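Local coordinates for protein aldehyde reductase YahK (PDB 1UUF) that reduces a wide range of aldehydes to their alcohols with zinc as cofactor and NADPH as the strongly preferred electron donor, at residues 163-168 / 326-331. Sequence-based numbering, arbitrary orientation.
Sequences IRHPQE and FCAEHG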
# COMPACT_ATOMS: atom_id res chain seq x y z
N ILE A 163 -5.25 31.86 -10.03
CA ILE A 163 -5.90 32.05 -8.73
C ILE A 163 -7.24 32.74 -8.96
O ILE A 163 -7.31 33.77 -9.62
CB ILE A 163 -5.05 32.93 -7.79
CG1 ILE A 163 -3.69 32.28 -7.56
CG2 ILE A 163 -5.80 33.17 -6.48
CD1 ILE A 163 -3.75 30.84 -7.10
N ARG A 164 -8.30 32.15 -8.41
CA ARG A 164 -9.65 32.69 -8.55
C ARG A 164 -10.19 33.30 -7.25
O ARG A 164 -11.28 33.87 -7.24
CB ARG A 164 -10.60 31.59 -9.03
CG ARG A 164 -10.29 31.06 -10.44
CD ARG A 164 -10.48 32.13 -11.50
NE ARG A 164 -10.26 31.61 -12.85
CZ ARG A 164 -10.42 32.31 -13.97
NH1 ARG A 164 -10.81 33.58 -13.92
NH2 ARG A 164 -10.19 31.74 -15.15
N HIS A 165 -9.43 33.17 -6.17
CA HIS A 165 -9.81 33.75 -4.89
C HIS A 165 -9.74 35.27 -5.01
O HIS A 165 -9.04 35.79 -5.87
CB HIS A 165 -8.83 33.35 -3.79
CG HIS A 165 -8.91 31.91 -3.37
ND1 HIS A 165 -9.35 31.53 -2.12
CD2 HIS A 165 -8.54 30.78 -4.00
CE1 HIS A 165 -9.24 30.22 -2.00
NE2 HIS A 165 -8.76 29.74 -3.13
N PRO A 166 -10.47 35.99 -4.14
CA PRO A 166 -10.43 37.46 -4.20
C PRO A 166 -8.99 37.87 -3.86
O PRO A 166 -8.33 37.21 -3.07
CB PRO A 166 -11.41 37.87 -3.11
CG PRO A 166 -12.40 36.75 -3.10
CD PRO A 166 -11.50 35.53 -3.20
N GLN A 167 -8.51 38.96 -4.46
CA GLN A 167 -7.14 39.39 -4.20
C GLN A 167 -6.79 39.59 -2.73
O GLN A 167 -5.63 39.40 -2.33
CB GLN A 167 -6.82 40.67 -4.98
CG GLN A 167 -7.61 41.89 -4.56
CD GLN A 167 -7.20 43.14 -5.33
OE1 GLN A 167 -7.79 44.21 -5.16
NE2 GLN A 167 -6.19 43.00 -6.19
N GLU A 168 -7.77 39.96 -1.91
CA GLU A 168 -7.51 40.19 -0.49
C GLU A 168 -7.07 38.91 0.23
O GLU A 168 -6.51 38.97 1.32
CB GLU A 168 -8.75 40.75 0.20
CG GLU A 168 -9.95 39.82 0.22
CD GLU A 168 -11.13 40.40 0.97
OE1 GLU A 168 -11.63 41.47 0.56
OE2 GLU A 168 -11.57 39.79 1.97
N PHE A 326 -11.57 24.65 -6.75
CA PHE A 326 -12.39 24.08 -5.69
C PHE A 326 -12.30 24.96 -4.44
O PHE A 326 -13.31 25.30 -3.82
CB PHE A 326 -11.90 22.66 -5.38
CG PHE A 326 -12.61 21.99 -4.23
CD1 PHE A 326 -13.84 21.37 -4.42
CD2 PHE A 326 -12.03 21.96 -2.97
CE1 PHE A 326 -14.48 20.71 -3.36
CE2 PHE A 326 -12.66 21.31 -1.91
CZ PHE A 326 -13.88 20.68 -2.10
N CYS A 327 -11.08 25.32 -4.06
CA CYS A 327 -10.89 26.15 -2.88
C CYS A 327 -11.48 27.55 -3.07
O CYS A 327 -12.01 28.14 -2.12
CB CYS A 327 -9.40 26.26 -2.54
SG CYS A 327 -8.70 24.71 -1.89
N ALA A 328 -11.41 28.08 -4.29
CA ALA A 328 -11.96 29.40 -4.54
C ALA A 328 -13.47 29.37 -4.39
O ALA A 328 -14.07 30.25 -3.76
CB ALA A 328 -11.58 29.88 -5.94
N GLU A 329 -14.10 28.35 -4.96
CA GLU A 329 -15.55 28.23 -4.89
C GLU A 329 -16.06 27.96 -3.48
O GLU A 329 -17.17 28.36 -3.14
CB GLU A 329 -16.06 27.14 -5.85
CG GLU A 329 -15.46 25.77 -5.63
CD GLU A 329 -16.10 24.72 -6.51
OE1 GLU A 329 -16.15 24.92 -7.74
OE2 GLU A 329 -16.57 23.69 -5.97
N HIS A 330 -15.24 27.31 -2.67
CA HIS A 330 -15.62 26.99 -1.30
C HIS A 330 -15.06 27.94 -0.24
O HIS A 330 -15.32 27.77 0.95
CB HIS A 330 -15.21 25.55 -0.97
CG HIS A 330 -16.01 24.52 -1.71
ND1 HIS A 330 -17.28 24.14 -1.33
CD2 HIS A 330 -15.72 23.82 -2.83
CE1 HIS A 330 -17.74 23.25 -2.19
NE2 HIS A 330 -16.82 23.04 -3.11
N GLY A 331 -14.29 28.93 -0.68
CA GLY A 331 -13.72 29.89 0.26
C GLY A 331 -12.69 29.29 1.19
O GLY A 331 -12.54 29.73 2.34
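The imidazole of His165 lies against the last turn of helix 317-330, with Ala328 beneath one of its faces. This is a CH-pi contact: Ala328 CA sits 3.7 Å from the centroid of the His165 ring, 18° off the ring normal and shifted toward the rim. The ring gets there because its CG is set anti to the carbonyl carbon (chi1 -72°).

Aliphatic contacts flank it. The methyl of Ala328 reaches both the rim of the imidazole and the first methylene of Arg164, Ala328 CB lying 3.7 Å from Arg164 CB; beyond that methylene the arginine chain bends at chi2 (-65°) and carries its guanidinium away from the 326-331 turn, its side chain touching Asp325 one residue earlier on the same helix. On the preceding residue, the CB of Cys327 borders the imidazole as well. An alanine in place of His165 would probably leave the backbone of Cys327 and Ala328 without its aromatic cover and open a gap beside the helix.

Just beyond, Gly331 turns out of the helical path with a positive phi, in a Schellman motif. The imidazole also touches Val173 of helix 170-173 and Val333, so the loop after strand 161-162, in the GroES-like region, packs on the C-terminal turn of helix 317-330, in the zinc-binding dehydrogenase region.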